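Decapping and exoribonuclease protein 1 (Kluyveromyces lactis, PDB 4GPS) removes NAD and methylguanosine caps from the 5' ends of RNAs and also degrades RNA as a 5'-3' exoribonuclease, using divalent metal cations. Local coordinates at residues T288-F300 with Q317-R331. Sequence-based numbering, arbitrary orientation.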
ATOM      1  N   THR A 288      21.839  -2.239  -1.359  1.00 54.59           N
ATOM      2  CA  THR A 288      21.388  -0.868  -1.493  1.00 51.20           C
ATOM      3  C   THR A 288      20.680  -0.332  -0.262  1.00 51.95           C
ATOM      4  O   THR A 288      20.277   0.835  -0.236  1.00 49.52           O
ATOM      5  CB  THR A 288      20.453  -0.753  -2.738  1.00 54.85           C
ATOM      6  OG1 THR A 288      19.251  -1.508  -2.513  1.00 54.28           O
ATOM      7  CG2 THR A 288      21.154  -1.330  -4.012  1.00 42.61           C
ATOM      8  N   ASP A 289      20.543  -1.180   0.755  1.00 49.09           N
ATOM      9  CA  ASP A 289      19.852  -0.807   1.994  1.00 50.81           C
ATOM     10  C   ASP A 289      18.486  -0.174   1.700  1.00 48.69           C
ATOM     11  O   ASP A 289      18.094   0.849   2.269  1.00 48.91           O
ATOM     12  CB  ASP A 289      20.692   0.156   2.830  1.00 52.26           C
ATOM     13  CG  ASP A 289      20.139   0.306   4.228  1.00 57.92           C
ATOM     14  OD1 ASP A 289      19.724  -0.730   4.798  1.00 53.59           O
ATOM     15  OD2 ASP A 289      20.116   1.439   4.753  1.00 67.31           O
ATOM     16  N   THR A 290      17.757  -0.823   0.810  1.00 46.83           N
ATOM     17  CA  THR A 290      16.481  -0.339   0.354  1.00 44.11           C
ATOM     18  C   THR A 290      15.415  -1.422   0.466  1.00 44.69           C
ATOM     19  O   THR A 290      15.592  -2.552  -0.002  1.00 43.61           O
ATOM     20  CB  THR A 290      16.633   0.110  -1.128  1.00 46.28           C
ATOM     21  OG1 THR A 290      17.555   1.213  -1.198  1.00 43.56           O
ATOM     22  CG2 THR A 290      15.283   0.489  -1.744  1.00 41.47           C
ATOM     23  N   TYR A 291      14.311  -1.091   1.109  1.00 44.56           N
ATOM     24  CA  TYR A 291      13.234  -2.064   1.179  1.00 43.17           C
ATOM     25  C   TYR A 291      12.874  -2.448  -0.259  1.00 40.28           C
ATOM     26  O   TYR A 291      12.899  -1.606  -1.159  1.00 38.70           O
ATOM     27  CB  TYR A 291      12.019  -1.451   1.867  1.00 42.44           C
ATOM     28  CG  TYR A 291      12.197  -1.294   3.342  1.00 44.02           C
ATOM     29  CD1 TYR A 291      12.633  -2.373   4.124  1.00 40.93           C
ATOM     30  CD2 TYR A 291      11.872  -0.090   3.977  1.00 43.36           C
ATOM     31  CE1 TYR A 291      12.737  -2.266   5.510  1.00 42.58           C
ATOM     32  CE2 TYR A 291      11.966   0.032   5.361  1.00 45.26           C
ATOM     33  CZ  TYR A 291      12.395  -1.055   6.123  1.00 44.03           C
ATOM     34  OH  TYR A 291      12.428  -0.932   7.484  1.00 35.12           O
ATOM     35  N   THR A 292      12.545  -3.719  -0.459  1.00 41.36           N
ATOM     36  CA  THR A 292      12.199  -4.259  -1.775  1.00 38.52           C
ATOM     37  C   THR A 292      10.906  -5.099  -1.644  1.00 42.64           C
ATOM     38  O   THR A 292      10.874  -6.124  -0.955  1.00 40.44           O
ATOM     39  CB  THR A 292      13.373  -5.119  -2.292  1.00 40.10           C
ATOM     40  OG1 THR A 292      14.531  -4.276  -2.398  1.00 42.52           O
ATOM     41  CG2 THR A 292      13.044  -5.768  -3.673  1.00 35.79           C
ATOM     42  N   GLU A 293       9.838  -4.621  -2.279  1.00 41.17           N
ATOM     43  CA  GLU A 293       8.531  -5.262  -2.237  1.00 42.74           C
ATOM     44  C   GLU A 293       8.419  -6.156  -3.474  1.00 45.07           C
ATOM     45  O   GLU A 293       8.600  -5.711  -4.617  1.00 41.94           O
ATOM     46  CB  GLU A 293       7.424  -4.196  -2.206  1.00 44.29           C
ATOM     47  CG  GLU A 293       7.731  -3.078  -1.208  1.00 54.02           C
ATOM     48  CD  GLU A 293       6.502  -2.486  -0.560  1.00 58.76           C
ATOM     49  OE1 GLU A 293       5.660  -3.268  -0.084  1.00 64.79           O
ATOM     50  OE2 GLU A 293       6.380  -1.246  -0.511  1.00 58.29           O
ATOM     51  N   ILE A 294       8.148  -7.425  -3.204  1.00 42.64           N
ATOM     52  CA  ILE A 294       8.057  -8.481  -4.190  1.00 42.69           C
ATOM     53  C   ILE A 294       6.628  -8.714  -4.705  1.00 44.63           C
ATOM     54  O   ILE A 294       5.683  -8.877  -3.927  1.00 43.65           O
ATOM     55  CB  ILE A 294       8.631  -9.765  -3.560  1.00 44.89           C
ATOM     56  CG1 ILE A 294      10.067  -9.461  -3.109  1.00 42.84           C
ATOM     57  CG2 ILE A 294       8.533 -10.965  -4.532  1.00 38.92           C
ATOM     58  CD1 ILE A 294      10.747 -10.599  -2.444  1.00 42.61           C
ATOM     59  N   LYS A 295       6.488  -8.706  -6.026  1.00 43.61           N
ATOM     60  CA  LYS A 295       5.189  -8.918  -6.673  1.00 45.11           C
ATOM     61  C   LYS A 295       5.301 -10.058  -7.691  1.00 43.27           C
ATOM     62  O   LYS A 295       6.295 -10.167  -8.433  1.00 43.03           O
ATOM     63  CB  LYS A 295       4.709  -7.636  -7.385  1.00 36.56           C
ATOM     64  CG  LYS A 295       4.371  -6.480  -6.465  1.00 47.38           C
ATOM     65  CD  LYS A 295       3.138  -6.783  -5.610  1.00 45.43           C
ATOM     66  CE  LYS A 295       2.810  -5.640  -4.708  1.00 48.73           C
ATOM     67  NZ  LYS A 295       1.641  -5.925  -3.858  1.00 55.42           N
ATOM     68  N   SER A 296       4.284 -10.906  -7.690  1.00 42.91           N
ATOM     69  CA  SER A 296       4.185 -12.030  -8.607  1.00 45.41           C
ATOM     70  C   SER A 296       3.242 -11.587  -9.733  1.00 45.52           C
ATOM     71  O   SER A 296       2.157 -11.088  -9.470  1.00 41.19           O
ATOM     72  CB  SER A 296       3.591 -13.229  -7.875  1.00 45.80           C
ATOM     73  OG  SER A 296       3.398 -14.315  -8.753  1.00 48.71           O
ATOM     74  N   SER A 297       3.639 -11.767 -10.988  1.00 46.76           N
ATOM     75  CA  SER A 297       2.763 -11.346 -12.078  1.00 43.59           C
ATOM     76  C   SER A 297       2.932 -12.128 -13.379  1.00 44.07           C
ATOM     77  O   SER A 297       3.899 -12.853 -13.590  1.00 43.83           O
ATOM     78  CB  SER A 297       3.017  -9.859 -12.370  1.00 45.93           C
ATOM     79  OG  SER A 297       2.006  -9.288 -13.169  1.00 47.25           O
ATOM     80  N   VAL A 298       1.965 -11.969 -14.256  1.00 41.46           N
ATOM     81  CA  VAL A 298       2.057 -12.571 -15.568  1.00 42.88           C
ATOM     82  C   VAL A 298       2.471 -11.303 -16.383  1.00 46.24           C
ATOM     83  O   VAL A 298       2.229 -10.180 -15.914  1.00 45.87           O
ATOM     84  CB  VAL A 298       0.661 -13.142 -15.921  1.00 43.44           C
ATOM     85  CG1 VAL A 298      -0.038 -12.296 -16.911  1.00 39.43           C
ATOM     86  CG2 VAL A 298       0.791 -14.589 -16.316  1.00 45.07           C
ATOM     87  N   HIS A 299       3.131 -11.436 -17.536  1.00 45.52           N
ATOM     88  CA  HIS A 299       3.512 -10.235 -18.303  1.00 47.59           C
ATOM     89  C   HIS A 299       2.334  -9.259 -18.472  1.00 46.14           C
ATOM     90  O   HIS A 299       1.195  -9.663 -18.696  1.00 44.55           O
ATOM     91  CB  HIS A 299       4.141 -10.611 -19.660  1.00 43.81           C
ATOM     92  CG  HIS A 299       5.597 -10.991 -19.556  1.00 47.64           C
ATOM     93  ND1 HIS A 299       6.589 -10.074 -19.250  1.00 45.56           N
ATOM     94  CD2 HIS A 299       6.218 -12.193 -19.651  1.00 43.55           C
ATOM     95  CE1 HIS A 299       7.752 -10.697 -19.160  1.00 45.24           C
ATOM     96  NE2 HIS A 299       7.555 -11.983 -19.398  1.00 49.63           N
ATOM     97  N   PHE A 300       2.631  -7.968 -18.336  1.00 44.93           N
ATOM     98  CA  PHE A 300       1.610  -6.924 -18.374  1.00 45.89           C
ATOM     99  C   PHE A 300       0.962  -6.626 -19.689  1.00 47.56           C
ATOM    100  O   PHE A 300       1.631  -6.530 -20.711  1.00 47.27           O
ATOM    101  CB  PHE A 300       2.177  -5.615 -17.829  1.00 41.68           C
ATOM    102  CG  PHE A 300       2.463  -5.655 -16.364  1.00 47.66           C
ATOM    103  CD1 PHE A 300       3.748  -5.357 -15.880  1.00 48.44           C
ATOM    104  CD2 PHE A 300       1.469  -6.024 -15.463  1.00 46.36           C
ATOM    105  CE1 PHE A 300       4.036  -5.435 -14.518  1.00 45.75           C
ATOM    106  CE2 PHE A 300       1.750  -6.104 -14.088  1.00 50.20           C
ATOM    107  CZ  PHE A 300       3.038  -5.810 -13.623  1.00 48.10           C
ATOM    108  N   GLN A 317       1.260   1.909  -3.570  1.00 46.37           N
ATOM    109  CA  GLN A 317       1.877   1.136  -2.499  1.00 50.08           C
ATOM    110  C   GLN A 317       3.309   1.564  -2.163  1.00 46.60           C
ATOM    111  O   GLN A 317       3.630   1.799  -1.001  1.00 47.57           O
ATOM    112  CB  GLN A 317       1.818  -0.347  -2.840  1.00 46.25           C
ATOM    113  CG  GLN A 317       2.614  -1.224  -1.947  1.00 57.85           C
ATOM    114  CD  GLN A 317       2.749  -2.644  -2.496  1.00 62.68           C
ATOM    115  OE1 GLN A 317       3.547  -3.433  -1.999  1.00 70.84           O
ATOM    116  NE2 GLN A 317       1.967  -2.969  -3.514  1.00 56.28           N
ATOM    117  N   THR A 318       4.173   1.692  -3.154  1.00 46.53           N
ATOM    118  CA  THR A 318       5.530   2.087  -2.836  1.00 45.38           C
ATOM    119  C   THR A 318       5.644   3.584  -2.653  1.00 47.45           C
ATOM    120  O   THR A 318       6.439   4.058  -1.829  1.00 43.35           O
ATOM    121  CB  THR A 318       6.543   1.603  -3.880  1.00 46.51           C
ATOM    122  OG1 THR A 318       6.104   1.952  -5.184  1.00 44.14           O
ATOM    123  CG2 THR A 318       6.706   0.078  -3.784  1.00 47.60           C
ATOM    124  N   ASN A 319       4.812   4.336  -3.368  1.00 43.54           N
ATOM    125  CA  ASN A 319       4.873   5.782  -3.231  1.00 45.53           C
ATOM    126  C   ASN A 319       4.516   6.288  -1.837  1.00 44.59           C
ATOM    127  O   ASN A 319       4.909   7.384  -1.472  1.00 45.00           O
ATOM    128  CB  ASN A 319       3.988   6.474  -4.254  1.00 46.12           C
ATOM    129  CG  ASN A 319       4.373   7.911  -4.440  1.00 49.28           C
ATOM    130  OD1 ASN A 319       3.695   8.805  -3.988  1.00 56.93           O
ATOM    131  ND2 ASN A 319       5.502   8.134  -5.086  1.00 57.07           N
ATOM    132  N   LEU A 320       3.765   5.506  -1.061  1.00 42.32           N
ATOM    133  CA  LEU A 320       3.420   5.913   0.312  1.00 41.91           C
ATOM    134  C   LEU A 320       4.599   5.734   1.300  1.00 41.28           C
ATOM    135  O   LEU A 320       4.512   6.116   2.474  1.00 47.57           O
ATOM    136  CB  LEU A 320       2.208   5.110   0.824  1.00 35.46           C
ATOM    137  CG  LEU A 320       0.832   5.498   0.302  1.00 33.34           C
ATOM    138  CD1 LEU A 320      -0.029   4.333   0.548  1.00 29.67           C
ATOM    139  CD2 LEU A 320       0.278   6.780   0.977  1.00 26.62           C
ATOM    140  N   LEU A 321       5.692   5.150   0.841  1.00 40.53           N
ATOM    141  CA  LEU A 321       6.854   4.943   1.707  1.00 44.05           C
ATOM    142  C   LEU A 321       7.976   5.916   1.380  1.00 45.63           C
ATOM    143  O   LEU A 321       8.020   6.512   0.297  1.00 49.87           O
ATOM    144  CB  LEU A 321       7.407   3.526   1.546  1.00 39.19           C
ATOM    145  CG  LEU A 321       6.380   2.415   1.725  1.00 43.08           C
ATOM    146  CD1 LEU A 321       7.014   1.090   1.366  1.00 41.19           C
ATOM    147  CD2 LEU A 321       5.890   2.415   3.158  1.00 46.90           C
ATOM    148  N   PRO A 322       8.894   6.100   2.326  1.00 47.14           N
ATOM    149  CA  PRO A 322      10.048   6.989   2.164  1.00 45.53           C
ATOM    150  C   PRO A 322      10.996   6.476   1.048  1.00 46.90           C
ATOM    151  O   PRO A 322      11.307   7.200   0.102  1.00 48.22           O
ATOM    152  CB  PRO A 322      10.716   6.923   3.525  1.00 43.99           C
ATOM    153  CG  PRO A 322       9.594   6.622   4.455  1.00 45.39           C
ATOM    154  CD  PRO A 322       8.731   5.673   3.726  1.00 45.49           C
ATOM    155  N   LYS A 323      11.442   5.227   1.165  1.00 47.56           N
ATOM    156  CA  LYS A 323      12.391   4.622   0.211  1.00 51.92           C
ATOM    157  C   LYS A 323      11.884   3.213  -0.034  1.00 48.65           C
ATOM    158  O   LYS A 323      11.590   2.504   0.915  1.00 52.82           O
ATOM    159  CB  LYS A 323      13.802   4.500   0.836  1.00 57.43           C
ATOM    160  CG  LYS A 323      13.883   3.329   1.930  1.00 76.63           C
ATOM    161  CD  LYS A 323      15.203   3.182   2.762  1.00 79.95           C
ATOM    162  CE  LYS A 323      15.049   2.065   3.845  1.00 77.84           C
ATOM    163  NZ  LYS A 323      16.295   1.730   4.644  1.00 71.98           N
ATOM    164  N   SER A 324      11.804   2.770  -1.276  1.00 45.55           N
ATOM    165  CA  SER A 324      11.313   1.414  -1.504  1.00 44.60           C
ATOM    166  C   SER A 324      11.347   1.068  -2.962  1.00 44.18           C
ATOM    167  O   SER A 324      10.923   1.850  -3.797  1.00 49.25           O
ATOM    168  CB  SER A 324       9.880   1.288  -0.995  1.00 41.54           C
ATOM    169  OG  SER A 324       9.321   0.061  -1.367  1.00 48.24           O
ATOM    170  N   ASP A 325      11.871  -0.098  -3.289  1.00 44.44           N
ATOM    171  CA  ASP A 325      11.896  -0.509  -4.687  1.00 44.48           C
ATOM    172  C   ASP A 325      10.978  -1.698  -4.872  1.00 45.04           C
ATOM    173  O   ASP A 325      10.556  -2.338  -3.897  1.00 41.07           O
ATOM    174  CB  ASP A 325      13.314  -0.870  -5.141  1.00 44.17           C
ATOM    175  CG  ASP A 325      14.183   0.359  -5.359  1.00 51.37           C
ATOM    176  OD1 ASP A 325      13.628   1.464  -5.557  1.00 54.15           O
ATOM    177  OD2 ASP A 325      15.421   0.227  -5.348  1.00 53.10           O
ATOM    178  N   LEU A 326      10.651  -1.975  -6.125  1.00 43.41           N
ATOM    179  CA  LEU A 326       9.812  -3.106  -6.449  1.00 40.41           C
ATOM    180  C   LEU A 326      10.651  -4.104  -7.198  1.00 39.40           C
ATOM    181  O   LEU A 326      11.569  -3.736  -7.921  1.00 39.28           O
ATOM    182  CB  LEU A 326       8.662  -2.684  -7.351  1.00 40.04           C
ATOM    183  CG  LEU A 326       7.522  -1.938  -6.681  1.00 44.00           C
ATOM    184  CD1 LEU A 326       6.688  -1.187  -7.703  1.00 47.35           C
ATOM    185  CD2 LEU A 326       6.672  -2.928  -5.974  1.00 46.57           C
ATOM    186  N   LEU A 327      10.333  -5.373  -7.003  1.00 38.86           N
ATOM    187  CA  LEU A 327      10.986  -6.465  -7.700  1.00 41.08           C
ATOM    188  C   LEU A 327       9.825  -7.362  -8.174  1.00 44.35           C
ATOM    189  O   LEU A 327       9.025  -7.875  -7.378  1.00 45.16           O
ATOM    190  CB  LEU A 327      11.924  -7.239  -6.779  1.00 41.01           C
ATOM    191  CG  LEU A 327      12.600  -8.454  -7.438  1.00 45.05           C
ATOM    192  CD1 LEU A 327      13.455  -7.994  -8.656  1.00 35.26           C
ATOM    193  CD2 LEU A 327      13.471  -9.202  -6.373  1.00 41.97           C
ATOM    194  N   ILE A 328       9.710  -7.516  -9.480  1.00 38.57           N
ATOM    195  CA  ILE A 328       8.635  -8.299 -10.024  1.00 35.85           C
ATOM    196  C   ILE A 328       9.115  -9.599 -10.650  1.00 39.87           C
ATOM    197  O   ILE A 328      10.123  -9.639 -11.375  1.00 39.39           O
ATOM    198  CB  ILE A 328       7.873  -7.469 -11.050  1.00 35.35           C
ATOM    199  CG1 ILE A 328       7.190  -6.327 -10.312  1.00 33.81           C
ATOM    200  CG2 ILE A 328       6.888  -8.349 -11.852  1.00 34.66           C
ATOM    201  CD1 ILE A 328       6.368  -5.424 -11.200  1.00 38.87           C
ATOM    202  N   GLY A 329       8.410 -10.669 -10.313  1.00 37.84           N
ATOM    203  CA  GLY A 329       8.724 -11.967 -10.871  1.00 41.99           C
ATOM    204  C   GLY A 329       7.614 -12.321 -11.850  1.00 42.64           C
ATOM    205  O   GLY A 329       6.468 -12.543 -11.441  1.00 42.83           O
ATOM    206  N   PHE A 330       7.935 -12.343 -13.137  1.00 40.66           N
ATOM    207  CA  PHE A 330       6.936 -12.666 -14.146  1.00 41.70           C
ATOM    208  C   PHE A 330       6.998 -14.148 -14.401  1.00 41.80           C
ATOM    209  O   PHE A 330       8.076 -14.718 -14.578  1.00 43.30           O
ATOM    210  CB  PHE A 330       7.206 -11.907 -15.447  1.00 39.60           C
ATOM    211  CG  PHE A 330       7.147 -10.415 -15.305  1.00 39.49           C
ATOM    212  CD1 PHE A 330       8.288  -9.683 -15.040  1.00 42.30           C
ATOM    213  CD2 PHE A 330       5.951  -9.730 -15.480  1.00 41.67           C
ATOM    214  CE1 PHE A 330       8.239  -8.280 -14.955  1.00 40.93           C
ATOM    215  CE2 PHE A 330       5.897  -8.332 -15.392  1.00 38.47           C
ATOM    216  CZ  PHE A 330       7.046  -7.614 -15.130  1.00 35.60           C
ATOM    217  N   ARG A 331       5.844 -14.784 -14.394  1.00 41.52           N
ATOM    218  CA  ARG A 331       5.826 -16.213 -14.639  1.00 48.38           C
ATOM    219  C   ARG A 331       5.153 -16.489 -15.963  1.00 49.33           C
ATOM    220  O   ARG A 331       4.322 -15.709 -16.405  1.00 46.63           O
ATOM    221  CB  ARG A 331       5.084 -16.966 -13.522  1.00 48.02           C
ATOM    222  CG  ARG A 331       3.609 -16.675 -13.474  1.00 48.29           C
ATOM    223  CD  ARG A 331       2.881 -17.518 -12.419  1.00 54.04           C
ATOM    224  NE  ARG A 331       1.436 -17.292 -12.534  1.00 56.42           N
ATOM    225  CZ  ARG A 331       0.827 -16.165 -12.168  1.00 55.94           C
ATOM    226  NH1 ARG A 331       1.530 -15.162 -11.639  1.00 50.83           N
ATOM    227  NH2 ARG A 331      -0.476 -16.016 -12.380  1.00 59.55           N
TER
HETATM  228  O   HOH W   1      17.218  -1.323  -4.282  1.00 45.02           O
HETATM  229  O   HOH W   2       3.771 -14.135 -18.628  1.00 55.22           O
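Glu293 reaches across to the loop that leads into strand 325-331: its chain, turned off the extended line about CB-CG (chi2 -147°), brings OE2 to a weak hydrogen bond from Ser324 OG at 3.3 Å. Leu321 CD1 and Thr318 CG2 press on the same oxygen, which also forms a salt bridge with Arg182. Cut back to an alanine, this position is likely to leave Arg182 without its carboxylate mate and Ser324 OG without its acceptor. The side chain of Gln317 comes from the opposite direction, its amide plane 77° from the carboxylate, and lies between Glu293 and the ammonium end of Lys295.

Strands 290-297 and 325-331 pair in parallel, joined through helix 305-319 as a beta-alpha-beta unit in the PD-(D/E)XK nuclease core. Glu293 and Ile294 are metal-binding residues; Lys295 and Gln317 probably bind substrate, as in relatives. Seven backbone hydrogen bonds run between the two segments from Tyr291 to Arg331, among them Gly329 N to Lys295 O (2.9 Å).

At one end, Lys323 stretches out beyond CG to lay NZ over the Tyr291 ring, a cation-pi contact 4.9 Å from the centroid, and to donate to Asp289 O at 3.1 Å from above the carbonyl plane. At the other end, the His299 ring lies almost flat on Phe330 in an offset stack, planes 5° apart, while Phe330 turns its edge to the face of Phe300, centroids 5.5 Å apart. Ile328 CG2 sits over a face of Phe330, toward its rim.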